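Actin-binding protein, cofilin/tropomyosin family protein, putative (Entamoeba histolytica, PDB 4LIZ) binds actin filaments and stabilises them, and may thereby contribute to phagocytosis and pseudopod formation in this parasite. Local coordinates at residues L6-G11 against P35-V40; A14-D19 against F62-T67; E23-V28 against K43-L48; E50-L55 against T119-L124; R76-F81 against N111-L116. All blocks are in the same frame, centred on the assembly; numbering follows the deposited sequence.

Interaction 1 (L6-G11 against P35-V40); sequences LSEVAG and PNKLVV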
# COMPACT_ATOMS: atom_id res chain seq x y z
N LEU A 6 10.30 1.20 11.27
CA LEU A 6 8.89 0.90 10.84
C LEU A 6 7.86 1.10 11.93
O LEU A 6 6.73 0.64 11.82
CB LEU A 6 8.77 -0.52 10.24
CG LEU A 6 9.66 -0.90 9.08
CD1 LEU A 6 9.23 -2.23 8.50
CD2 LEU A 6 9.79 0.20 8.09
N SER A 7 8.26 1.81 13.01
CA SER A 7 7.39 2.06 14.15
C SER A 7 6.02 2.67 13.79
O SER A 7 5.05 2.48 14.57
CB SER A 7 8.12 2.87 15.21
OG SER A 7 8.52 4.10 14.83
N GLU A 8 5.94 3.44 12.74
CA GLU A 8 4.72 4.11 12.29
C GLU A 8 3.75 3.24 11.52
O GLU A 8 2.67 3.68 11.18
CB GLU A 8 4.98 5.42 11.55
CG GLU A 8 5.72 6.50 12.30
CD GLU A 8 4.77 7.11 13.32
OE1 GLU A 8 3.67 7.55 12.90
OE2 GLU A 8 5.17 7.10 14.46
N VAL A 9 4.14 2.03 11.17
CA VAL A 9 3.37 1.20 10.25
C VAL A 9 2.21 0.43 10.83
O VAL A 9 1.14 0.35 10.30
CB VAL A 9 4.32 0.26 9.41
CG1 VAL A 9 3.52 -0.62 8.47
CG2 VAL A 9 5.37 1.09 8.69
N ALA A 10 2.50 -0.29 11.97
CA ALA A 10 1.53 -1.21 12.47
C ALA A 10 0.17 -0.60 12.88
O ALA A 10 -0.87 -1.21 12.71
CB ALA A 10 2.13 -2.04 13.61
N GLY A 11 0.28 0.56 13.46
CA GLY A 11 -0.93 1.23 13.92
C GLY A 11 -1.99 1.48 12.86
O GLY A 11 -3.15 1.06 12.91
N PRO A 35 17.25 10.19 9.94
CA PRO A 35 17.27 8.73 10.00
C PRO A 35 16.20 8.05 9.05
O PRO A 35 15.22 8.68 8.65
CB PRO A 35 16.91 8.45 11.45
CG PRO A 35 16.05 9.59 11.83
CD PRO A 35 16.51 10.79 11.04
N ASN A 36 16.50 6.82 8.67
CA ASN A 36 15.66 6.04 7.76
C ASN A 36 14.41 5.59 8.57
O ASN A 36 14.54 4.74 9.48
CB ASN A 36 16.45 4.82 7.26
CG ASN A 36 17.62 5.26 6.37
OD1 ASN A 36 17.65 6.37 5.86
ND2 ASN A 36 18.55 4.36 6.19
N LYS A 37 13.27 6.05 8.05
CA LYS A 37 11.99 5.80 8.75
C LYS A 37 10.83 5.92 7.77
O LYS A 37 10.86 6.76 6.91
CB LYS A 37 11.82 6.91 9.84
CG LYS A 37 10.59 6.85 10.63
CD LYS A 37 10.59 8.01 11.69
CE LYS A 37 9.51 7.62 12.68
NZ LYS A 37 9.05 8.77 13.48
N LEU A 38 9.77 5.14 7.98
CA LEU A 38 8.53 5.37 7.30
C LEU A 38 7.63 6.33 8.12
O LEU A 38 7.65 6.30 9.37
CB LEU A 38 7.78 4.04 7.11
CG LEU A 38 8.03 3.37 5.73
CD1 LEU A 38 9.47 3.10 5.58
CD2 LEU A 38 7.20 2.19 5.55
N VAL A 39 6.90 7.13 7.43
CA VAL A 39 5.94 8.07 8.04
C VAL A 39 4.63 7.94 7.35
O VAL A 39 4.53 7.51 6.17
CB VAL A 39 6.47 9.52 7.99
CG1 VAL A 39 7.79 9.57 8.82
CG2 VAL A 39 6.61 10.07 6.58
N VAL A 40 3.55 8.41 7.96
CA VAL A 40 2.27 8.48 7.27
C VAL A 40 2.18 9.71 6.38
O VAL A 40 2.28 10.81 6.86
CB VAL A 40 1.11 8.53 8.28
CG1 VAL A 40 -0.19 8.81 7.58
CG2 VAL A 40 1.04 7.23 9.00
O HOH W 1 7.57 6.50 15.40
O HOH W 2 8.09 4.17 10.97
O HOH W 3 3.62 9.26 10.72
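Leu-6 lies side by side with Leu-38, both pointing the same way, and its CD2 meets Leu-38 CD1 at 3.8 Å. Ser-7 follows at the surface. Its OG is hydrogen-bonded to Asp-5 and takes a further bond from a water, which also donates to Glu-8 OE2 at 2.6 Å and accepts a weak bond from Lys-37 NZ. Glu-8 buries more against the strand than the other residues of 6-11. Its CG rests 3.5 Å from Leu-38 O, and a bend at chi2 (-75°) then sets CD aside from a straight run. The carboxylate and the ammonium do not close a salt bridge: Glu-8 OE2 and Lys-37 NZ stand 4.3 Å apart, linked through that shared water. No direct hydrogen bond crosses the contact, and two more waters do the work instead. One accepts from Glu-8 N and donates to Leu-38 O at 2.7 Å; the other donates to Glu-8 OE1 and accepts from Val-40 N at 2.9 Å. Val-9 is buried, its CG2 against Leu-38 CD2 at 3.8 Å, with Phe-29 and Val-108 also packed on it. Leu-38 thus rests its two methyls against Leu-6 and Val-9 while three waters bridge the polar groups. This is how the N-terminal region of the ADF-homology fold packs against strand 37-44, an outermost strand of the central mixed sheet.

Interaction 2 (A14-D19 against F62-T67); sequences AEVIDD and FAYYRT. With NA (sodium ion), chain C.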
# COMPACT_ATOMS: atom_id res chain seq x y z
N ALA A 14 -3.48 -1.70 11.33
CA ALA A 14 -4.54 -2.23 12.16
C ALA A 14 -5.87 -1.44 11.99
O ALA A 14 -6.96 -1.98 11.99
CB ALA A 14 -4.15 -2.21 13.61
N GLU A 15 -5.71 -0.09 11.84
CA GLU A 15 -6.87 0.76 11.60
C GLU A 15 -7.63 0.36 10.33
O GLU A 15 -8.84 0.35 10.24
CB GLU A 15 -6.51 2.22 11.63
CG GLU A 15 -6.00 2.72 12.97
CD GLU A 15 -5.85 4.19 12.95
OE1 GLU A 15 -4.83 4.73 12.53
OE2 GLU A 15 -6.79 4.86 13.41
N VAL A 16 -6.84 0.16 9.22
CA VAL A 16 -7.46 -0.28 7.98
C VAL A 16 -8.19 -1.60 8.12
O VAL A 16 -9.33 -1.66 7.72
CB VAL A 16 -6.37 -0.32 6.86
CG1 VAL A 16 -6.94 -1.03 5.65
CG2 VAL A 16 -5.78 1.00 6.48
N ILE A 17 -7.56 -2.57 8.74
CA ILE A 17 -8.13 -3.86 8.94
C ILE A 17 -9.39 -3.82 9.83
O ILE A 17 -10.29 -4.53 9.59
CB ILE A 17 -7.11 -4.85 9.47
CG1 ILE A 17 -6.00 -5.04 8.45
CG2 ILE A 17 -7.75 -6.19 9.74
CD1 ILE A 17 -4.84 -5.79 8.99
N ASP A 18 -9.40 -2.96 10.82
CA ASP A 18 -10.48 -2.92 11.79
C ASP A 18 -11.75 -2.46 11.11
O ASP A 18 -11.90 -1.36 10.77
CB ASP A 18 -10.06 -1.93 12.89
CG ASP A 18 -11.03 -1.86 14.05
OD1 ASP A 18 -12.02 -2.52 14.07
OD2 ASP A 18 -10.69 -1.10 14.92
N ASP A 19 -12.68 -3.38 11.01
CA ASP A 19 -13.97 -3.14 10.42
C ASP A 19 -14.75 -2.08 11.19
O ASP A 19 -15.57 -1.45 10.66
CB ASP A 19 -14.84 -4.41 10.41
CG ASP A 19 -14.40 -5.44 9.40
OD1 ASP A 19 -13.62 -5.16 8.52
OD2 ASP A 19 -14.90 -6.56 9.54
N PHE A 62 4.60 3.39 0.05
CA PHE A 62 3.83 2.21 0.16
C PHE A 62 2.39 2.51 0.42
O PHE A 62 2.16 3.57 1.02
CB PHE A 62 4.35 1.28 1.27
CG PHE A 62 5.81 0.85 1.07
CD1 PHE A 62 6.84 1.54 1.64
CD2 PHE A 62 6.04 -0.29 0.35
CE1 PHE A 62 8.20 1.18 1.39
CE2 PHE A 62 7.36 -0.69 0.19
CZ PHE A 62 8.37 0.02 0.69
N ALA A 63 1.46 1.72 0.08
CA ALA A 63 0.10 1.96 0.36
C ALA A 63 -0.59 0.70 0.72
O ALA A 63 -0.26 -0.43 0.29
CB ALA A 63 -0.63 2.70 -0.77
N TYR A 64 -1.68 0.79 1.48
CA TYR A 64 -2.46 -0.30 1.94
C TYR A 64 -3.91 0.11 2.10
O TYR A 64 -4.15 1.12 2.77
CB TYR A 64 -1.88 -0.81 3.29
CG TYR A 64 -2.56 -2.04 3.85
CD1 TYR A 64 -2.49 -3.26 3.24
CD2 TYR A 64 -3.21 -1.95 5.07
CE1 TYR A 64 -3.04 -4.40 3.80
CE2 TYR A 64 -3.78 -3.10 5.68
CZ TYR A 64 -3.68 -4.30 5.03
OH TYR A 64 -4.15 -5.52 5.63
N TYR A 65 -4.85 -0.57 1.48
CA TYR A 65 -6.25 -0.21 1.58
C TYR A 65 -7.18 -1.43 1.54
O TYR A 65 -6.82 -2.46 1.10
CB TYR A 65 -6.66 0.83 0.51
CG TYR A 65 -6.71 0.36 -0.92
CD1 TYR A 65 -7.87 -0.08 -1.49
CD2 TYR A 65 -5.58 0.37 -1.69
CE1 TYR A 65 -7.90 -0.51 -2.79
CE2 TYR A 65 -5.61 -0.03 -3.01
CZ TYR A 65 -6.78 -0.48 -3.53
OH TYR A 65 -6.86 -0.91 -4.80
N ARG A 66 -8.39 -1.19 2.02
CA ARG A 66 -9.42 -2.19 2.04
C ARG A 66 -10.41 -1.91 0.94
O ARG A 66 -10.64 -0.80 0.58
CB ARG A 66 -10.15 -2.29 3.38
CG ARG A 66 -10.95 -1.08 3.75
CD ARG A 66 -11.47 -1.22 5.16
NE ARG A 66 -12.56 -2.15 5.30
CZ ARG A 66 -12.71 -3.01 6.29
NH1 ARG A 66 -11.82 -3.12 7.24
NH2 ARG A 66 -13.79 -3.75 6.31
N THR A 67 -10.95 -2.99 0.40
CA THR A 67 -11.92 -2.96 -0.66
C THR A 67 -12.88 -4.16 -0.51
O THR A 67 -12.72 -4.92 0.31
CB THR A 67 -11.26 -2.85 -2.05
OG1 THR A 67 -12.24 -2.54 -3.04
CG2 THR A 67 -10.59 -4.09 -2.42
NA NA C . -10.88 0.46 9.18
O HOH W 4 -12.83 -0.16 7.99
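The last turn of helix 10-17 lies over strand 60-69, nearest at Val-16 and Tyr-65, whose CA atoms are 6.5 Å apart. Val-16 CG1 rests on Tyr-64 CE2 at 3.8 Å, while Ile-17 CG1 comes to the edge of the same ring, 3.4 Å from Tyr-64 OH. That hydroxyl is hydrogen-bonded to Asn-111 O. This is helix-on-sheet packing of the ADF-homology fold, and beyond it the chain leaves the helix at Asp-18 to wrap a sodium ion. Glu-15 O, Asp-18 O and a water bind the metal here; Asn-21 O and Val-24 O complete the site. Arg-66 reaches the carbonyls at the helix end. Its chain bends at chi3 (-74°), turning NE out of line with the extended part before it. NH1 donates to Val-16 O at 2.9 Å, nearly straight at 163° and in the carbonyl plane, and weakly to Ile-17 O. Arg-66 also forms a salt bridge with Asp-19, both nitrogens on OD1, with NH2 at 2.6 Å. The oxygen lies in the guanidinium plane, but the two flat groups are 77° apart: NH1 meets the anti lone pair of Asp-19 OD1, NH2 comes from above the carboxylate plane. The metal-binding water sits over one guanidinium face, offset toward the rim.

Interaction 3 (E23-V28 against K43-L48); sequences EVEFVV and KGKGGL. With NA (sodium ion), chain C.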
# COMPACT_ATOMS: atom_id res chain seq x y z
N GLU A 23 -13.39 5.16 10.00
CA GLU A 23 -12.71 6.38 9.63
C GLU A 23 -11.38 6.14 8.89
O GLU A 23 -10.81 7.10 8.39
CB GLU A 23 -12.46 7.24 10.87
CG GLU A 23 -13.77 7.61 11.63
CD GLU A 23 -14.77 8.26 10.73
OE1 GLU A 23 -14.47 9.35 10.21
OE2 GLU A 23 -15.89 7.69 10.49
N VAL A 24 -10.91 4.90 8.94
CA VAL A 24 -9.64 4.62 8.26
C VAL A 24 -9.84 3.40 7.39
O VAL A 24 -10.04 2.29 7.83
CB VAL A 24 -8.48 4.37 9.23
CG1 VAL A 24 -7.19 4.01 8.51
CG2 VAL A 24 -8.24 5.57 10.18
N GLU A 25 -9.70 3.59 6.07
CA GLU A 25 -9.88 2.56 5.04
C GLU A 25 -8.58 2.46 4.18
O GLU A 25 -8.46 1.49 3.44
CB GLU A 25 -11.07 2.90 4.17
CG GLU A 25 -12.37 2.88 5.01
CD GLU A 25 -13.52 3.33 4.16
OE1 GLU A 25 -13.43 4.21 3.30
OE2 GLU A 25 -14.66 2.80 4.46
N PHE A 26 -7.73 3.44 4.18
CA PHE A 26 -6.44 3.41 3.48
C PHE A 26 -5.38 4.13 4.21
O PHE A 26 -5.66 5.05 5.02
CB PHE A 26 -6.61 4.08 2.05
CG PHE A 26 -6.50 5.57 2.02
CD1 PHE A 26 -7.61 6.31 2.27
CD2 PHE A 26 -5.33 6.22 1.80
CE1 PHE A 26 -7.53 7.70 2.30
CE2 PHE A 26 -5.21 7.58 1.82
CZ PHE A 26 -6.35 8.32 2.15
N VAL A 27 -4.12 3.81 3.94
CA VAL A 27 -2.97 4.52 4.37
C VAL A 27 -1.90 4.55 3.33
O VAL A 27 -1.79 3.54 2.58
CB VAL A 27 -2.42 4.04 5.73
CG1 VAL A 27 -2.05 2.54 5.65
CG2 VAL A 27 -1.25 4.84 6.26
N VAL A 28 -1.22 5.67 3.20
CA VAL A 28 -0.02 5.82 2.35
C VAL A 28 1.12 6.19 3.21
O VAL A 28 0.99 7.16 4.00
CB VAL A 28 -0.28 6.82 1.21
CG1 VAL A 28 0.99 6.98 0.35
CG2 VAL A 28 -1.45 6.44 0.36
N LYS A 43 -3.96 9.20 5.35
CA LYS A 43 -4.71 8.22 6.00
C LYS A 43 -6.11 8.69 6.14
O LYS A 43 -6.32 9.89 6.43
CB LYS A 43 -4.10 7.97 7.37
CG LYS A 43 -4.73 6.78 8.04
CD LYS A 43 -4.12 6.53 9.43
CE LYS A 43 -4.51 7.59 10.54
NZ LYS A 43 -3.95 7.27 11.90
N GLY A 44 -7.06 7.84 5.83
CA GLY A 44 -8.47 8.23 5.92
C GLY A 44 -9.42 7.33 5.27
O GLY A 44 -9.16 6.11 5.08
N LYS A 45 -10.61 7.85 4.93
CA LYS A 45 -11.61 7.14 4.26
C LYS A 45 -11.33 7.13 2.77
O LYS A 45 -10.83 8.15 2.28
CB LYS A 45 -13.01 7.79 4.55
CG LYS A 45 -13.53 7.36 5.91
CD LYS A 45 -15.00 7.81 6.05
CE LYS A 45 -15.96 6.76 5.45
NZ LYS A 45 -16.08 5.35 6.02
N GLY A 46 -11.64 6.04 2.11
CA GLY A 46 -11.37 5.99 0.68
C GLY A 46 -10.69 4.69 0.34
O GLY A 46 -10.62 3.74 1.10
N GLY A 47 -10.23 4.67 -0.86
CA GLY A 47 -9.65 3.46 -1.47
C GLY A 47 -8.59 3.91 -2.49
O GLY A 47 -7.84 4.79 -2.32
N LEU A 48 -8.63 3.14 -3.60
CA LEU A 48 -7.63 3.34 -4.65
C LEU A 48 -7.44 4.79 -5.14
O LEU A 48 -6.33 5.30 -5.30
CB LEU A 48 -7.85 2.39 -5.83
CG LEU A 48 -6.77 2.51 -6.90
CD1 LEU A 48 -5.44 1.99 -6.39
CD2 LEU A 48 -7.24 1.74 -8.16
NA NA C . -10.88 0.46 9.18
O HOH W 5 -17.22 6.80 8.29
O HOH W 4 -12.83 -0.16 7.99
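Phe-26 lays one face of its ring over the backbone of Lys-43 and Gly-44, with Gly-44 N 3.5 Å above the ring plane and toward the rim, in the antiparallel hairpin of strands 26-32 and 37-44. A classic beta bulge interrupts the pairing: Glu-25 N and Phe-26 N both donate to Gly-44 O, at 2.8 and 3.2 Å. Farther out on the ring, Phe-26 CE1 presents the edge to Lys-45 O. On the face of Val-27 and Lys-43, the Lys-43 chain is crossed by Val-24, with Val-24 CG1 3.7 Å from Lys-43 CG; Lys-43 NZ pairs with Glu-15. Glu-25 and Lys-45 also cross, their charged ends joined by a weak salt bridge; Lys-45 NZ additionally donates to Glu-22 O. Val-24 O, turned away from the hairpin, binds the sodium ion. The chain of Glu-25 runs extended beyond CG, and the anti lone pair of its OE1 accepts the N-H of Gly-46 at 2.8 Å.

Interaction 4 (E50-L55 against T119-L124); sequences EVKAAL and TSLDDL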
# COMPACT_ATOMS: atom_id res chain seq x y z
N GLU A 50 -8.04 7.60 -3.66
CA GLU A 50 -7.40 8.37 -2.60
C GLU A 50 -5.90 8.05 -2.44
O GLU A 50 -5.09 8.90 -2.25
CB GLU A 50 -8.13 8.16 -1.28
CG GLU A 50 -9.46 8.87 -1.17
CD GLU A 50 -10.58 8.28 -2.02
OE1 GLU A 50 -10.61 7.12 -2.34
OE2 GLU A 50 -11.47 9.03 -2.37
N VAL A 51 -5.58 6.78 -2.56
CA VAL A 51 -4.20 6.38 -2.55
C VAL A 51 -3.46 7.01 -3.73
O VAL A 51 -2.44 7.56 -3.57
CB VAL A 51 -4.14 4.82 -2.64
CG1 VAL A 51 -2.77 4.29 -3.07
CG2 VAL A 51 -4.59 4.17 -1.36
N LYS A 52 -4.06 6.94 -4.90
CA LYS A 52 -3.40 7.42 -6.10
C LYS A 52 -3.14 8.91 -5.97
O LYS A 52 -2.12 9.34 -6.34
CB LYS A 52 -4.19 7.08 -7.37
CG LYS A 52 -4.07 5.64 -7.80
CD LYS A 52 -5.03 5.26 -8.91
CE LYS A 52 -4.65 5.88 -10.23
NZ LYS A 52 -5.64 5.39 -11.20
N ALA A 53 -4.09 9.64 -5.40
CA ALA A 53 -3.87 11.03 -5.19
C ALA A 53 -2.72 11.45 -4.35
O ALA A 53 -2.15 12.53 -4.44
CB ALA A 53 -5.15 11.65 -4.63
N ALA A 54 -2.33 10.54 -3.44
CA ALA A 54 -1.23 10.71 -2.55
C ALA A 54 0.15 10.23 -3.04
O ALA A 54 1.15 10.58 -2.41
CB ALA A 54 -1.52 10.05 -1.17
N LEU A 55 0.14 9.50 -4.16
CA LEU A 55 1.39 8.96 -4.69
C LEU A 55 2.16 10.03 -5.49
O LEU A 55 1.51 10.56 -6.40
CB LEU A 55 1.13 7.73 -5.49
CG LEU A 55 0.58 6.54 -4.71
CD1 LEU A 55 0.22 5.35 -5.62
CD2 LEU A 55 1.53 6.08 -3.66
N THR A 119 5.05 2.05 -10.80
CA THR A 119 5.95 3.15 -11.05
C THR A 119 5.23 4.33 -11.73
O THR A 119 5.75 5.38 -11.78
CB THR A 119 7.19 2.73 -11.90
OG1 THR A 119 6.76 2.38 -13.21
CG2 THR A 119 7.93 1.54 -11.23
N SER A 120 4.02 4.08 -12.18
CA SER A 120 3.19 5.06 -12.81
C SER A 120 1.74 4.84 -12.37
O SER A 120 1.37 3.77 -12.05
CB SER A 120 3.32 4.88 -14.33
OG SER A 120 2.20 5.15 -15.01
N LEU A 121 0.96 5.91 -12.38
CA LEU A 121 -0.45 5.80 -12.07
C LEU A 121 -1.20 4.88 -13.03
O LEU A 121 -2.16 4.34 -12.63
CB LEU A 121 -1.13 7.17 -11.91
CG LEU A 121 -0.59 8.05 -10.79
CD1 LEU A 121 -1.27 9.39 -10.78
CD2 LEU A 121 -0.68 7.42 -9.41
N ASP A 122 -0.73 4.72 -14.25
CA ASP A 122 -1.33 3.80 -15.15
C ASP A 122 -1.21 2.37 -14.72
O ASP A 122 -1.84 1.57 -15.28
CB ASP A 122 -0.72 3.94 -16.56
CG ASP A 122 -0.96 5.33 -17.21
OD1 ASP A 122 -1.98 5.96 -16.97
OD2 ASP A 122 -0.13 5.78 -18.01
N ASP A 123 -0.33 2.07 -13.77
CA ASP A 123 -0.18 0.73 -13.27
C ASP A 123 -1.30 0.38 -12.30
O ASP A 123 -1.40 -0.71 -11.89
CB ASP A 123 1.16 0.56 -12.51
CG ASP A 123 2.38 0.61 -13.41
OD1 ASP A 123 2.23 0.26 -14.58
OD2 ASP A 123 3.42 1.01 -12.96
N LEU A 124 -2.07 1.38 -11.87
CA LEU A 124 -3.04 1.22 -10.80
C LEU A 124 -4.44 1.61 -11.27
O LEU A 124 -4.79 2.75 -11.28
CB LEU A 124 -2.63 2.08 -9.59
CG LEU A 124 -1.26 1.77 -8.96
CD1 LEU A 124 -0.92 2.86 -7.96
CD2 LEU A 124 -1.29 0.41 -8.30
O HOH W 6 -4.74 4.93 -13.95
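Leu-124 O takes a hydrogen bond from Lys-52 NZ at 2.8 Å, the ammonium nitrogen standing almost in line with the carbonyl, with a C=O...N angle of 178°. A water bridges the same NZ to Leu-121 O, donating to that carbonyl at 3.0 Å, so the lysine holds the turn at two carbonyls, one directly and one through solvent. Lys-52 reaches them by a bend at chi3 (72°), which sets CE aside from the straight line of the chain; its methylenes slide past Leu-124 in the opposite direction, Lys-52 CD 4.0 Å from Leu-124 CB. Lys-52 NZ also forms a long, weak ion pair with Glu-49. Next to these polar contacts Leu-55 and Leu-124 reach toward each other tip to tip, CD1 to CD1 at 3.6 Å, while Leu-121 CD2 lies 4.1 Å from Lys-52 CB and also near Leu-55 CB. Trp-84 and Ile-82 of strand 76-85 back these leucines. The turn is braced from within. Thr-119 N donates to Asp-123 OD2 at 2.9 Å, nearly along the C-O bond. Ser-120 N donates to the same oxygen from above the carboxylate plane. Ser-120 OG accepts from Asp-122 N, and this bond makes an ST turn leading into a short 3-10 segment, which joins strand 114-118 to helix 126-137 and docks on the end of helix 48-54 within the ADF-homology fold.

Interaction 5 (R76-F81 against N111-L116); sequences RVKFVF and NFHIEL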
# COMPACT_ATOMS: atom_id res chain seq x y z
N ARG A 76 -17.01 -9.77 0.47
CA ARG A 76 -15.97 -9.99 1.43
C ARG A 76 -15.00 -8.80 1.33
O ARG A 76 -14.78 -8.25 0.22
CB ARG A 76 -15.16 -11.24 1.06
CG ARG A 76 -15.92 -12.56 1.01
CD ARG A 76 -15.13 -13.58 1.85
NE ARG A 76 -15.61 -14.95 1.71
CZ ARG A 76 -16.80 -15.38 2.11
NH1 ARG A 76 -17.69 -14.56 2.67
NH2 ARG A 76 -17.12 -16.66 1.93
N VAL A 77 -14.40 -8.52 2.46
CA VAL A 77 -13.35 -7.50 2.57
C VAL A 77 -12.07 -8.09 2.04
O VAL A 77 -11.71 -9.24 2.30
CB VAL A 77 -13.18 -7.00 4.04
CG1 VAL A 77 -12.12 -5.89 4.09
CG2 VAL A 77 -14.58 -6.53 4.47
N LYS A 78 -11.35 -7.29 1.21
CA LYS A 78 -10.08 -7.68 0.66
C LYS A 78 -9.12 -6.51 0.90
O LYS A 78 -9.52 -5.37 0.99
CB LYS A 78 -10.18 -7.84 -0.86
CG LYS A 78 -11.18 -8.95 -1.23
CD LYS A 78 -10.64 -10.31 -0.98
CE LYS A 78 -11.62 -11.37 -1.56
NZ LYS A 78 -11.07 -12.73 -1.39
N PHE A 79 -7.83 -6.84 1.05
CA PHE A 79 -6.81 -5.86 1.32
C PHE A 79 -5.81 -5.83 0.20
O PHE A 79 -5.37 -6.89 -0.30
CB PHE A 79 -6.13 -6.15 2.63
CG PHE A 79 -7.07 -6.15 3.80
CD1 PHE A 79 -7.68 -4.99 4.26
CD2 PHE A 79 -7.40 -7.35 4.42
CE1 PHE A 79 -8.59 -5.03 5.28
CE2 PHE A 79 -8.33 -7.37 5.44
CZ PHE A 79 -8.91 -6.22 5.87
N VAL A 80 -5.44 -4.64 -0.23
CA VAL A 80 -4.51 -4.38 -1.35
C VAL A 80 -3.27 -3.75 -0.77
O VAL A 80 -3.33 -2.71 -0.11
CB VAL A 80 -5.15 -3.51 -2.41
CG1 VAL A 80 -4.17 -3.24 -3.54
CG2 VAL A 80 -6.45 -4.13 -2.98
N PHE A 81 -2.07 -4.27 -1.11
CA PHE A 81 -0.76 -3.76 -0.77
C PHE A 81 -0.10 -3.25 -2.01
O PHE A 81 0.06 -4.00 -2.98
CB PHE A 81 0.12 -4.76 -0.01
CG PHE A 81 1.52 -4.33 0.15
CD1 PHE A 81 1.90 -3.23 0.89
CD2 PHE A 81 2.57 -5.06 -0.44
CE1 PHE A 81 3.22 -2.82 1.08
CE2 PHE A 81 3.86 -4.66 -0.30
CZ PHE A 81 4.21 -3.57 0.48
N ASN A 111 -1.30 -9.13 5.96
CA ASN A 111 -2.65 -9.56 5.59
C ASN A 111 -3.03 -8.80 4.29
O ASN A 111 -3.56 -7.68 4.33
CB ASN A 111 -3.65 -9.17 6.66
CG ASN A 111 -5.03 -9.71 6.42
OD1 ASN A 111 -5.38 -10.23 5.36
ND2 ASN A 111 -5.84 -9.61 7.45
N PHE A 112 -2.74 -9.35 3.16
CA PHE A 112 -3.16 -8.75 1.89
C PHE A 112 -3.53 -9.80 0.85
O PHE A 112 -2.93 -10.93 0.84
CB PHE A 112 -2.12 -7.77 1.31
CG PHE A 112 -0.78 -8.37 1.10
CD1 PHE A 112 0.15 -8.31 2.05
CD2 PHE A 112 -0.53 -9.10 -0.07
CE1 PHE A 112 1.43 -8.94 1.89
CE2 PHE A 112 0.69 -9.76 -0.25
CZ PHE A 112 1.66 -9.63 0.71
N HIS A 113 -4.49 -9.53 0.05
CA HIS A 113 -4.94 -10.39 -1.00
C HIS A 113 -4.28 -10.22 -2.29
O HIS A 113 -4.20 -11.18 -3.07
CB HIS A 113 -6.44 -10.21 -1.16
CG HIS A 113 -7.17 -10.62 0.06
ND1 HIS A 113 -7.45 -9.75 1.08
CD2 HIS A 113 -7.61 -11.84 0.46
CE1 HIS A 113 -8.01 -10.41 2.08
NE2 HIS A 113 -8.16 -11.68 1.70
N ILE A 114 -3.71 -9.03 -2.59
CA ILE A 114 -2.97 -8.77 -3.74
C ILE A 114 -1.86 -7.83 -3.40
O ILE A 114 -1.96 -6.95 -2.50
CB ILE A 114 -3.71 -8.27 -4.91
CG1 ILE A 114 -4.41 -7.00 -4.61
CG2 ILE A 114 -4.76 -9.29 -5.46
CD1 ILE A 114 -4.84 -6.29 -5.88
N GLU A 115 -0.71 -7.95 -4.07
CA GLU A 115 0.42 -7.09 -4.00
C GLU A 115 0.76 -6.58 -5.38
O GLU A 115 0.77 -7.37 -6.37
CB GLU A 115 1.67 -7.85 -3.48
CG GLU A 115 2.95 -7.09 -3.64
CD GLU A 115 4.20 -7.75 -3.03
OE1 GLU A 115 4.04 -8.90 -2.51
OE2 GLU A 115 5.24 -7.10 -3.10
N LEU A 116 0.96 -5.29 -5.52
CA LEU A 116 1.25 -4.63 -6.79
C LEU A 116 2.45 -3.77 -6.61
O LEU A 116 2.60 -3.03 -5.59
CB LEU A 116 0.13 -3.72 -7.26
CG LEU A 116 -1.25 -4.39 -7.23
CD1 LEU A 116 -2.46 -3.48 -6.99
CD2 LEU A 116 -1.28 -5.31 -8.40
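His-113 ND1 accepts from Phe-79 N at 2.9 Å, the donor tilted 18° from the ring plane, and His-113 N returns a bond to Phe-79 O. Across one face of the imidazole Lys-78 runs at about a right angle, its CD 3.6 Å above the ring centre in a CH-pi contact; the bend at chi2 (-74°) puts CD over the ring, and NZ goes on to His-137. Beyond the histidine the strands pair in parallel: Phe-81 N donates to Ile-114 O and Leu-116 N to Phe-81 O, both at 3.0 Å. Val-80 CG2 lies beside Ile-114 CG1 on the face covered by helix 126-137. On the Phe-81 and Glu-115 face, which packs against helix 92-108, Phe-81 CB also meets Phe-112 CG of the preceding loop at 3.9 Å, and its ring runs beside Glu-115, which pairs with Lys-106. Helix 92-108 makes this a beta-alpha-beta crossover. Since ND1 is the acceptor, it carries no proton in this bond, which would place a neutral ring's proton on NE2.

How the interactions relate
Interactions 2 and 3 supply three of the four protein carbonyls of the sodium site, Asn-21 O being the fourth; their centres are 7 Å apart, one water belongs to both, and Glu-15 OE1 pairs with Lys-43 NZ at 2.8 Å. Interaction 5 continues across the sheet from interaction 2, with a probable hydrogen bond from Thr-67 N to Lys-78 O at 2.8 Å; its strand 76-85 starts at Arg-76, in the F-loop, probably important for stable binding to actin. Interaction 1 meets interaction 2 through Leu-38 CD2 and Phe-62 CD1, 4.0 Å apart. Interaction 4 packs on interaction 3, Phe-26 CD2 to Val-51 CG2 at 3.8 Å. Interactions 1 and 5 do not touch, their centres about 20 Å apart.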